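Local coordinates for probable E3 ubiquitin-protein ligase HERC1 (PDB 4QT6), which probably acts as a HECT-type E3 ubiquitin ligase and contains a SPRY domain that is likely to recognise partner proteins, at residues 6-11 and 25-30; 39-44 and 57-62; 51-56 and 79-84; 75-80 and 139-144. One frame throughout, in Å; residues are numbered along the deposited sequence. Where two conformers were deposited one is given.

Interaction 1: 6-11 and 25-30; sequences KAQCCL and KGYGLA. With ARF (formamide), chain H.
CB of Gln-8 lies over one face of the Tyr-27 ring, 3.8 Å from its centroid in a CH-pi contact offset toward the rim at CE2 and CZ; the rest of the glutamine side chain leads away. Tyr-27 reaches this position because its CG sits between the backbone N and the carbonyl carbon (chi1 64°). At the ring's edge, near its plane, Lys-6 O comes to 3.5 Å from Tyr-27 CE1. An alanine at Tyr-27 would probably leave Gln-8 CB without its ring and open a gap beside Phe-67 and Trp-62. Beneath these side chains the backbones pair antiparallel: Gln-8 N gives its hydrogen to Tyr-27 O at 2.8 Å, and Tyr-27 N returns a bond to Gln-8 O at 3.0 Å. This joins the outermost strand 2-8 to strand 26-30 in one sheet of the SPRY beta-sandwich. At the other end of the pairing, before Ala-7, Leu-29 N bonds to Lys-6 O at 3.0 Å, while the CB atoms of Lys-6 and Leu-29 meet at 3.9 Å. The lysine chain bends at chi3 and chi4, and Lys-6 NZ makes a weak bond to Ala-30 O at 3.1 Å beside its salt bridge to Asp-3. Past Gln-8 the chain bends through Cys-9, with positive phi, and crosses to the other sheet. Beyond the bend, Cys-10 SG rests 3.7 Å from Tyr-27 O.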
# COMPACT_ATOMS: atom_id res chain seq x y z
N LYS A 6 -6.36 3.27 -12.70
CA LYS A 6 -5.04 2.87 -12.20
C LYS A 6 -5.15 1.56 -11.37
O LYS A 6 -4.46 1.39 -10.36
CB LYS A 6 -4.40 4.03 -11.43
CG LYS A 6 -4.28 5.33 -12.21
CD LYS A 6 -3.18 6.29 -11.76
CE LYS A 6 -3.45 6.96 -10.43
NZ LYS A 6 -4.45 8.07 -10.46
N ALA A 7 -6.07 0.69 -11.77
CA ALA A 7 -6.30 -0.59 -11.10
C ALA A 7 -6.18 -1.72 -12.12
O ALA A 7 -6.67 -1.61 -13.24
CB ALA A 7 -7.68 -0.62 -10.48
N GLN A 8 -5.52 -2.80 -11.71
CA GLN A 8 -5.31 -3.98 -12.53
C GLN A 8 -5.75 -5.20 -11.72
O GLN A 8 -5.23 -5.44 -10.62
CB GLN A 8 -3.83 -4.05 -12.92
CG GLN A 8 -3.37 -5.34 -13.55
CD GLN A 8 -3.81 -5.51 -14.99
OE1 GLN A 8 -4.48 -4.66 -15.59
NE2 GLN A 8 -3.40 -6.63 -15.57
N CYS A 9 -6.68 -5.99 -12.25
CA CYS A 9 -7.25 -7.17 -11.56
C CYS A 9 -7.84 -6.86 -10.19
O CYS A 9 -7.87 -7.71 -9.28
CB CYS A 9 -6.22 -8.31 -11.47
SG CYS A 9 -5.51 -8.71 -13.08
N CYS A 10 -8.31 -5.62 -10.07
CA CYS A 10 -8.98 -5.14 -8.87
C CYS A 10 -10.15 -4.29 -9.33
O CYS A 10 -10.14 -3.77 -10.45
CB CYS A 10 -8.05 -4.25 -8.03
SG CYS A 10 -6.63 -5.13 -7.35
N LEU A 11 -11.13 -4.16 -8.45
CA LEU A 11 -12.31 -3.33 -8.68
C LEU A 11 -12.36 -2.24 -7.61
O LEU A 11 -11.99 -2.51 -6.46
CB LEU A 11 -13.56 -4.20 -8.52
CG LEU A 11 -13.66 -5.40 -9.47
CD1 LEU A 11 -14.73 -6.37 -8.99
CD2 LEU A 11 -13.88 -4.96 -10.90
N LYS A 25 -2.81 -11.82 -9.75
CA LYS A 25 -2.22 -10.75 -8.93
C LYS A 25 -2.59 -9.38 -9.49
O LYS A 25 -2.81 -9.21 -10.70
CB LYS A 25 -0.71 -10.91 -8.85
CG LYS A 25 -0.26 -12.23 -8.24
CD LYS A 25 1.24 -12.23 -8.07
CE LYS A 25 1.79 -13.60 -7.72
NZ LYS A 25 3.26 -13.46 -7.52
N GLY A 26 -2.65 -8.37 -8.62
CA GLY A 26 -3.14 -7.07 -9.09
C GLY A 26 -2.76 -5.92 -8.18
O GLY A 26 -2.12 -6.13 -7.15
N TYR A 27 -3.18 -4.72 -8.58
CA TYR A 27 -2.90 -3.50 -7.80
C TYR A 27 -3.95 -2.45 -8.07
O TYR A 27 -4.70 -2.50 -9.04
CB TYR A 27 -1.51 -2.93 -8.13
CG TYR A 27 -1.39 -2.45 -9.56
CD1 TYR A 27 -1.88 -1.22 -9.94
CD2 TYR A 27 -0.86 -3.27 -10.53
CE1 TYR A 27 -1.84 -0.80 -11.25
CE2 TYR A 27 -0.77 -2.85 -11.83
CZ TYR A 27 -1.28 -1.63 -12.20
OH TYR A 27 -1.20 -1.21 -13.51
N GLY A 28 -3.96 -1.46 -7.19
CA GLY A 28 -4.70 -0.24 -7.44
C GLY A 28 -4.07 0.95 -6.74
O GLY A 28 -3.63 0.84 -5.60
N LEU A 29 -4.04 2.06 -7.46
CA LEU A 29 -3.57 3.34 -6.96
C LEU A 29 -4.70 4.31 -6.67
O LEU A 29 -5.76 4.27 -7.30
CB LEU A 29 -2.63 4.01 -7.97
CG LEU A 29 -1.17 3.53 -8.00
CD1 LEU A 29 -1.02 2.03 -8.28
CD2 LEU A 29 -0.43 4.35 -9.04
N ALA A 30 -4.41 5.23 -5.75
CA ALA A 30 -5.33 6.30 -5.43
C ALA A 30 -5.44 7.28 -6.60
O ALA A 30 -4.57 7.36 -7.47
CB ALA A 30 -4.89 7.03 -4.19
N ARF H . -10.44 -7.99 -13.04
C ARF H . -11.21 -7.43 -12.09
O ARF H . -12.08 -8.09 -11.55

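Interaction 2: 39-44 and 57-62; sequences YQWKFY and VGVSRW. With ARF (formamide), chain D; ARF (formamide), chain F.
Strands 39-44 and 57-60 face each other without a hydrogen bond between them, their axes 8.8 Å apart at closest approach and their directions 131° apart; the nearest CA atoms, of Phe-43 and Val-57, are 7.6 Å apart. Side chains bridge most of that space, with the backbone O of Gly-58 joining in. The rings of Trp-41 and Phe-43 project from strand 39-44, and both reach across. Phe-43 CD2 meets Val-57 CB at 3.5 Å, the two side chains sliding past each other in opposite directions. This is the buried interior of the SPRY beta-sandwich, where strand 38-47 of the seven-stranded sheet packs against strand 55-60 of the six-stranded one. Trp-41 has its CG between the backbone N and the carbonyl carbon (chi1 74°), and its indole edge brings CH2 to 3.5 Å from Val-59 CG1. Gly-58 O lies near the planes of both rings, at their edges, 3.9 Å from Phe-43 CE2 and also from Trp-41 CZ2. Within strand 39-44 the two aromatics pack on each other: Trp-41 NE1 stands 3.3 Å above the Phe-43 ring plane, offset toward its rim. Behind them, Cys-106 and Ile-153 of the neighbouring strands touch both side chains.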
# COMPACT_ATOMS: atom_id res chain seq x y z
N TYR A 39 2.39 14.04 3.24
CA TYR A 39 0.98 13.64 3.27
C TYR A 39 0.87 12.38 4.09
O TYR A 39 1.64 11.44 3.92
CB TYR A 39 0.45 13.37 1.88
CG TYR A 39 -0.99 12.90 1.82
CD1 TYR A 39 -2.02 13.68 2.33
CD2 TYR A 39 -1.30 11.68 1.25
CE1 TYR A 39 -3.33 13.27 2.26
CE2 TYR A 39 -2.62 11.25 1.18
CZ TYR A 39 -3.63 12.05 1.69
OH TYR A 39 -4.94 11.65 1.61
N GLN A 40 -0.12 12.38 4.99
CA GLN A 40 -0.40 11.25 5.86
C GLN A 40 -1.83 10.73 5.58
O GLN A 40 -2.75 11.52 5.36
CB GLN A 40 -0.26 11.74 7.30
CG GLN A 40 -0.20 10.67 8.34
CD GLN A 40 0.05 11.23 9.73
OE1 GLN A 40 0.72 12.25 9.89
NE2 GLN A 40 -0.50 10.58 10.73
N TRP A 41 -2.00 9.41 5.58
CA TRP A 41 -3.31 8.80 5.41
C TRP A 41 -3.29 7.41 6.06
O TRP A 41 -2.25 6.98 6.59
CB TRP A 41 -3.71 8.72 3.93
CG TRP A 41 -2.95 7.67 3.20
CD1 TRP A 41 -3.40 6.43 2.88
CD2 TRP A 41 -1.61 7.75 2.70
NE1 TRP A 41 -2.44 5.73 2.23
CE2 TRP A 41 -1.33 6.52 2.09
CE3 TRP A 41 -0.63 8.76 2.69
CZ2 TRP A 41 -0.10 6.23 1.49
CZ3 TRP A 41 0.60 8.48 2.11
CH2 TRP A 41 0.86 7.21 1.51
N LYS A 42 -4.42 6.71 6.02
CA LYS A 42 -4.49 5.36 6.54
C LYS A 42 -5.08 4.38 5.54
O LYS A 42 -5.88 4.75 4.71
CB LYS A 42 -5.31 5.30 7.84
CG LYS A 42 -4.72 6.11 8.96
CD LYS A 42 -5.54 6.00 10.22
CE LYS A 42 -4.88 6.73 11.37
NZ LYS A 42 -5.82 6.87 12.51
N PHE A 43 -4.61 3.14 5.61
CA PHE A 43 -5.31 2.02 5.00
C PHE A 43 -5.97 1.22 6.09
O PHE A 43 -5.38 1.04 7.16
CB PHE A 43 -4.35 1.13 4.23
CG PHE A 43 -3.85 1.73 2.94
CD1 PHE A 43 -4.73 1.99 1.90
CD2 PHE A 43 -2.51 1.97 2.74
CE1 PHE A 43 -4.29 2.52 0.71
CE2 PHE A 43 -2.06 2.48 1.52
CZ PHE A 43 -2.94 2.72 0.52
N TYR A 44 -7.19 0.75 5.82
CA TYR A 44 -7.91 -0.10 6.75
C TYR A 44 -8.19 -1.42 6.03
O TYR A 44 -8.70 -1.43 4.89
CB TYR A 44 -9.21 0.57 7.18
CG TYR A 44 -10.07 -0.33 8.02
CD1 TYR A 44 -9.71 -0.64 9.32
CD2 TYR A 44 -11.22 -0.89 7.49
CE1 TYR A 44 -10.50 -1.47 10.10
CE2 TYR A 44 -12.01 -1.74 8.26
CZ TYR A 44 -11.64 -2.02 9.56
OH TYR A 44 -12.42 -2.84 10.35
N VAL A 57 0.65 -2.84 1.20
CA VAL A 57 0.22 -1.44 1.04
C VAL A 57 1.43 -0.56 0.91
O VAL A 57 2.51 -0.93 1.31
CB VAL A 57 -0.65 -0.98 2.22
CG1 VAL A 57 -1.82 -1.94 2.39
CG2 VAL A 57 0.13 -0.84 3.54
N GLY A 58 1.26 0.62 0.33
CA GLY A 58 2.38 1.53 0.25
C GLY A 58 2.12 2.64 -0.73
O GLY A 58 1.03 3.22 -0.74
N VAL A 59 3.14 2.97 -1.52
CA VAL A 59 3.03 3.99 -2.57
C VAL A 59 3.65 3.48 -3.87
O VAL A 59 4.49 2.57 -3.85
CB VAL A 59 3.70 5.32 -2.14
CG1 VAL A 59 2.91 5.96 -1.02
CG2 VAL A 59 5.15 5.11 -1.75
N SER A 60 3.21 4.06 -4.97
CA SER A 60 3.62 3.66 -6.32
C SER A 60 3.80 4.85 -7.24
O SER A 60 3.06 5.85 -7.17
CB SER A 60 2.58 2.74 -6.94
OG SER A 60 3.03 2.22 -8.19
N ARG A 61 4.74 4.68 -8.16
CA ARG A 61 4.80 5.48 -9.37
C ARG A 61 3.68 5.12 -10.32
O ARG A 61 3.09 4.03 -10.23
CB ARG A 61 6.11 5.18 -10.11
CG ARG A 61 7.33 5.66 -9.39
CD ARG A 61 8.56 5.30 -10.20
NE ARG A 61 9.71 6.06 -9.74
CZ ARG A 61 10.69 5.62 -8.96
NH1 ARG A 61 10.74 4.36 -8.50
NH2 ARG A 61 11.66 6.45 -8.65
N TRP A 62 3.40 6.02 -11.26
CA TRP A 62 2.50 5.73 -12.36
C TRP A 62 3.16 6.22 -13.65
O TRP A 62 3.62 7.36 -13.68
CB TRP A 62 1.18 6.43 -12.15
CG TRP A 62 0.19 6.10 -13.23
CD1 TRP A 62 -0.26 6.93 -14.21
CD2 TRP A 62 -0.47 4.85 -13.42
NE1 TRP A 62 -1.15 6.27 -15.01
CE2 TRP A 62 -1.30 4.99 -14.55
CE3 TRP A 62 -0.44 3.63 -12.75
CZ2 TRP A 62 -2.09 3.95 -15.01
CZ3 TRP A 62 -1.22 2.61 -13.21
CH2 TRP A 62 -2.05 2.78 -14.33
N ARF D . -1.93 15.13 -1.94
C ARF D . -2.99 14.68 -1.27
O ARF D . -3.49 13.61 -1.59
N ARF F . -5.56 9.73 -0.90
C ARF F . -6.82 9.36 -0.62
O ARF F . -7.52 8.90 -1.53

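Interaction 3: 51-56 and 79-84; sequences GNEGTC and RAYSGN. With ARF (formamide), chain B; ARF (formamide), chain G.
Two donors grip Thr-55 O: the backbone N of Ala-80, at 3.0 Å and almost straight (174°), and water 2, at 2.8 Å. The same water accepts from Tyr-81 N, so this one carbonyl holds the start of the turn after strand 75-79 both directly and through solvent. A second water, water 1, donates to Glu-53 OE1 at 2.8 Å and to Tyr-81 O. The other carboxylate oxygen, Glu-53 OE2, takes Gly-51 N at 2.9 Å from above the carboxylate plane, and Thr-99 OG1 as well. An alanine at Glu-53 would probably leave water 1, Gly-51 N and Thr-99 without the carboxylate oxygens they bind and set the 51-53 loop freer to move. Where the strands begin to pair, Cys-56 SG packs 3.8 Å from Arg-79 CB, across an antiparallel non-hydrogen-bonded pair. Tyr-81, with CG anti to the backbone N (chi1 172°), offers a ring face to a formamide whose carbon lies 3.3 Å from Tyr-81 CG. That formamide's N donates to Glu-53 O at 2.8 Å and to Asn-52 OD1, while its O accepts from Arg-79 NH2 at 3.0 Å and from Tyr-143 OH. Acceptors at one end, a guanidinium and a tyrosine hydroxyl at the other and an aromatic face between them suit an amide group, consistent with a SPRY surface that could receive a peptide, although only formamide is seen here.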
# COMPACT_ATOMS: atom_id res chain seq x y z
N GLY A 51 -3.83 -14.91 8.93
CA GLY A 51 -2.74 -15.90 8.94
C GLY A 51 -2.26 -16.38 7.58
O GLY A 51 -1.38 -17.23 7.51
N ASN A 52 -2.84 -15.88 6.49
CA ASN A 52 -2.38 -16.25 5.16
C ASN A 52 -2.68 -15.10 4.21
O ASN A 52 -3.29 -15.28 3.16
CB ASN A 52 -3.06 -17.53 4.69
CG ASN A 52 -2.47 -18.08 3.41
OD1 ASN A 52 -1.26 -17.96 3.13
ND2 ASN A 52 -3.31 -18.70 2.60
N GLU A 53 -2.23 -13.92 4.61
CA GLU A 53 -2.60 -12.67 3.93
C GLU A 53 -1.91 -12.58 2.59
O GLU A 53 -0.86 -13.21 2.36
CB GLU A 53 -2.26 -11.45 4.79
CG GLU A 53 -3.12 -11.28 6.03
CD GLU A 53 -2.70 -12.15 7.21
OE1 GLU A 53 -1.69 -12.87 7.10
OE2 GLU A 53 -3.39 -12.12 8.24
N GLY A 54 -2.50 -11.77 1.69
CA GLY A 54 -2.02 -11.63 0.32
C GLY A 54 -1.90 -10.18 -0.12
O GLY A 54 -1.82 -9.90 -1.29
N THR A 55 -1.89 -9.26 0.84
CA THR A 55 -1.88 -7.81 0.60
C THR A 55 -0.55 -7.16 0.96
O THR A 55 0.06 -7.50 1.99
CB THR A 55 -2.94 -7.16 1.49
OG1 THR A 55 -4.22 -7.69 1.14
CG2 THR A 55 -2.96 -5.63 1.36
N CYS A 56 -0.16 -6.17 0.16
CA CYS A 56 0.84 -5.18 0.56
C CYS A 56 0.23 -3.80 0.38
O CYS A 56 -0.61 -3.62 -0.49
CB CYS A 56 2.08 -5.22 -0.31
SG CYS A 56 3.01 -6.77 -0.26
N ARG A 79 4.17 -5.53 3.65
CA ARG A 79 3.44 -6.79 3.48
C ARG A 79 2.71 -7.24 4.75
O ARG A 79 3.32 -7.37 5.84
CB ARG A 79 4.46 -7.86 3.04
CG ARG A 79 3.92 -9.25 2.80
CD ARG A 79 5.04 -10.13 2.28
NE ARG A 79 4.68 -11.55 2.25
CZ ARG A 79 5.57 -12.55 2.30
NH1 ARG A 79 6.88 -12.30 2.38
NH2 ARG A 79 5.13 -13.81 2.27
N ALA A 80 1.40 -7.49 4.62
CA ALA A 80 0.54 -7.81 5.74
C ALA A 80 1.02 -9.07 6.47
O ALA A 80 1.14 -9.08 7.69
CB ALA A 80 -0.89 -7.99 5.27
N TYR A 81 1.30 -10.11 5.69
CA TYR A 81 1.51 -11.45 6.24
C TYR A 81 2.69 -11.51 7.22
O TYR A 81 2.59 -12.17 8.24
CB TYR A 81 1.73 -12.44 5.11
CG TYR A 81 2.16 -13.81 5.59
CD1 TYR A 81 1.25 -14.64 6.21
CD2 TYR A 81 3.47 -14.23 5.47
CE1 TYR A 81 1.64 -15.89 6.68
CE2 TYR A 81 3.87 -15.49 5.94
CZ TYR A 81 2.93 -16.31 6.53
OH TYR A 81 3.29 -17.56 7.00
N SER A 82 3.78 -10.84 6.87
CA SER A 82 5.05 -10.92 7.58
C SER A 82 5.58 -9.61 8.16
O SER A 82 6.57 -9.60 8.91
CB SER A 82 6.09 -11.43 6.59
OG SER A 82 6.18 -10.57 5.46
N GLY A 83 5.00 -8.47 7.77
CA GLY A 83 5.59 -7.19 8.12
C GLY A 83 6.82 -6.78 7.31
O GLY A 83 7.39 -5.72 7.58
N ASN A 84 7.20 -7.57 6.30
CA ASN A 84 8.36 -7.26 5.46
C ASN A 84 8.10 -6.03 4.60
O ASN A 84 6.94 -5.68 4.35
CB ASN A 84 8.75 -8.43 4.53
CG ASN A 84 9.39 -9.60 5.27
OD1 ASN A 84 8.82 -10.69 5.31
ND2 ASN A 84 10.54 -9.37 5.87
N ARF B . 0.48 -15.56 2.98
C ARF B . 1.78 -15.43 2.71
O ARF B . 2.22 -14.41 2.20
N ARF G . -3.33 -15.33 0.29
C ARF G . -2.01 -15.46 0.12
O ARF G . -1.55 -15.70 -0.99
O HOH W 1 0.05 -13.13 9.32
O HOH W 2 0.35 -10.12 2.90

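Interaction 4: 75-80 and 139-144; sequences MWLYRA and CVMFYS. With ARF (formamide), chain B; ARF (formamide), chain C; ARF (formamide), chain G.
Leu-77 CD2 touches Cys-139 SG at 4.0 Å in the apolar packing between the strands, and the selenium of Met-75, a selenomethionine, comes to 4.5 Å from the same Cys-139 SG. Met-141, also a selenomethionine, packs beside Met-75 and Leu-77, but it is modelled in two conformers and its exact touches are doubtful. These side chains meet over strand 55-60, which lies between strands 75-79 and 139-142 in the sheet; the axes approach to 8.4 Å, with directions 63° apart. The polar part sits at the far end. Arg-79 NE donates to Tyr-143 OH at 3.0 Å with an angle of 160°, the hydroxyl lying close to the guanidinium plane while the tyrosine ring stands nearly perpendicular to that plane (82°). NH1 of the arginine is held separately by Tyr-86 OH. Tyr-143 OH in turn donates a hydrogen bond to a formamide oxygen at 2.6 Å, and His-69 stacks on the tyrosine ring. The bond from Arg-79 NE probably helps to orient the hydroxyl that meets the formamide. Val-140 points away and touches Val-151 of the opposing sheet, which puts this contact on the outer face of the six-stranded sheet of the SPRY sandwich, running into a formamide pocket at one end.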
# COMPACT_ATOMS: atom_id res chain seq x y z
N MSE A 75 7.18 0.54 -6.83
CA MSE A 75 6.41 0.61 -5.58
C MSE A 75 7.30 0.48 -4.38
O MSE A 75 8.41 -0.08 -4.44
CB MSE A 75 5.33 -0.48 -5.54
CG MSE A 75 4.52 -0.52 -6.83
SE MSE A 75 3.08 -1.86 -6.64
CE MSE A 75 1.88 -1.06 -7.96
N TRP A 76 6.82 0.99 -3.28
CA TRP A 76 7.43 0.83 -1.96
C TRP A 76 6.35 0.18 -1.11
O TRP A 76 5.28 0.78 -0.88
CB TRP A 76 7.79 2.20 -1.37
CG TRP A 76 9.03 2.87 -1.89
CD1 TRP A 76 10.24 2.93 -1.25
CD2 TRP A 76 9.19 3.61 -3.11
NE1 TRP A 76 11.13 3.63 -2.01
CE2 TRP A 76 10.53 4.08 -3.14
CE3 TRP A 76 8.35 3.89 -4.19
CZ2 TRP A 76 11.02 4.82 -4.20
CZ3 TRP A 76 8.86 4.65 -5.24
CH2 TRP A 76 10.17 5.12 -5.23
N LEU A 77 6.58 -1.05 -0.67
CA LEU A 77 5.49 -1.88 -0.17
C LEU A 77 5.76 -2.46 1.20
O LEU A 77 6.91 -2.76 1.57
CB LEU A 77 5.19 -3.01 -1.14
CG LEU A 77 4.70 -2.60 -2.51
CD1 LEU A 77 4.66 -3.79 -3.45
CD2 LEU A 77 3.33 -1.93 -2.42
N TYR A 78 4.67 -2.68 1.92
CA TYR A 78 4.66 -3.19 3.29
C TYR A 78 3.66 -4.35 3.31
O TYR A 78 2.47 -4.20 2.98
CB TYR A 78 4.32 -2.02 4.25
CG TYR A 78 4.08 -2.29 5.71
CD1 TYR A 78 4.76 -3.29 6.38
CD2 TYR A 78 3.26 -1.44 6.46
CE1 TYR A 78 4.54 -3.51 7.74
CE2 TYR A 78 3.05 -1.64 7.82
CZ TYR A 78 3.71 -2.68 8.45
OH TYR A 78 3.48 -2.87 9.81
N ARG A 79 4.17 -5.53 3.65
CA ARG A 79 3.44 -6.79 3.48
C ARG A 79 2.71 -7.24 4.75
O ARG A 79 3.32 -7.37 5.84
CB ARG A 79 4.46 -7.86 3.04
CG ARG A 79 3.92 -9.25 2.80
CD ARG A 79 5.04 -10.13 2.28
NE ARG A 79 4.68 -11.55 2.25
CZ ARG A 79 5.57 -12.55 2.30
NH1 ARG A 79 6.88 -12.30 2.38
NH2 ARG A 79 5.13 -13.81 2.27
N ALA A 80 1.40 -7.49 4.62
CA ALA A 80 0.54 -7.81 5.74
C ALA A 80 1.02 -9.07 6.47
O ALA A 80 1.14 -9.08 7.69
CB ALA A 80 -0.89 -7.99 5.27
N CYS A 139 -1.08 3.24 -2.68
CA CYS A 139 -1.43 2.02 -3.42
C CYS A 139 -1.58 0.81 -2.56
O CYS A 139 -1.10 0.75 -1.44
CB CYS A 139 -0.39 1.70 -4.49
SG CYS A 139 1.19 1.11 -3.87
N VAL A 140 -2.24 -0.18 -3.14
CA VAL A 140 -2.44 -1.50 -2.56
C VAL A 140 -2.10 -2.47 -3.67
O VAL A 140 -2.42 -2.23 -4.83
CB VAL A 140 -3.90 -1.66 -2.11
CG1 VAL A 140 -4.18 -3.08 -1.65
CG2 VAL A 140 -4.22 -0.66 -1.01
N MSE A 141 -1.43 -3.57 -3.31
CA MSE A 141 -1.12 -4.65 -4.26
C MSE A 141 -1.53 -5.96 -3.63
O MSE A 141 -1.38 -6.12 -2.43
CB MSE A 141 0.38 -4.57 -4.54
CG MSE A 141 0.94 -5.47 -5.63
SE MSE A 141 1.40 -7.29 -4.99
CE MSE A 141 1.89 -6.94 -3.12
N PHE A 142 -2.04 -6.88 -4.44
CA PHE A 142 -2.37 -8.22 -3.98
C PHE A 142 -1.56 -9.25 -4.75
O PHE A 142 -1.57 -9.24 -5.98
CB PHE A 142 -3.85 -8.48 -4.20
CG PHE A 142 -4.77 -7.46 -3.57
CD1 PHE A 142 -4.94 -7.41 -2.19
CD2 PHE A 142 -5.49 -6.58 -4.38
CE1 PHE A 142 -5.79 -6.47 -1.62
CE2 PHE A 142 -6.35 -5.64 -3.81
CZ PHE A 142 -6.48 -5.59 -2.44
N TYR A 143 -0.85 -10.11 -4.03
CA TYR A 143 -0.04 -11.16 -4.67
C TYR A 143 -0.69 -12.52 -4.62
O TYR A 143 -0.11 -13.51 -5.12
CB TYR A 143 1.39 -11.22 -4.12
CG TYR A 143 1.50 -11.42 -2.63
CD1 TYR A 143 1.42 -12.69 -2.08
CD2 TYR A 143 1.67 -10.34 -1.78
CE1 TYR A 143 1.50 -12.87 -0.72
CE2 TYR A 143 1.77 -10.52 -0.41
CZ TYR A 143 1.71 -11.79 0.12
OH TYR A 143 1.82 -11.97 1.47
N SER A 144 -1.86 -12.59 -4.00
CA SER A 144 -2.67 -13.79 -4.07
C SER A 144 -3.21 -14.02 -5.47
O SER A 144 -3.33 -13.10 -6.29
CB SER A 144 -3.81 -13.67 -3.06
OG SER A 144 -4.48 -12.44 -3.23
N ARF B . 0.48 -15.56 2.98
C ARF B . 1.78 -15.43 2.71
O ARF B . 2.22 -14.41 2.20
N ARF C . 4.41 -0.69 11.47
C ARF C . 5.11 -0.76 12.61
O ARF C . 5.47 -1.85 13.03
N ARF G . -3.33 -15.33 0.29
C ARF G . -2.01 -15.46 0.12
O ARF G . -1.55 -15.70 -0.99

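Interactions 1, 3 and 4 all use the six-stranded antiparallel sheet, whose order is 2-8, 26-30, 137-142, 55-60, 75-79, 84-86, while interaction 2 joins it to the seven-stranded sheet through strand 38-47. Along the chain, interaction 1 closes before the others open, the segments of interactions 2 and 3 alternate and share strand 55-60, and interaction 4 brings in the late strand 137-142. Interactions 3 and 4 have centres about 8 Å apart, share Arg-79 and Ala-80, and touch the same two formamides; interactions 1 and 3 lie about 17 Å apart between centres. Interactions 3 and 4 thus meet at one formamide site at the end of the sheet, while other formamides lie elsewhere on the domain.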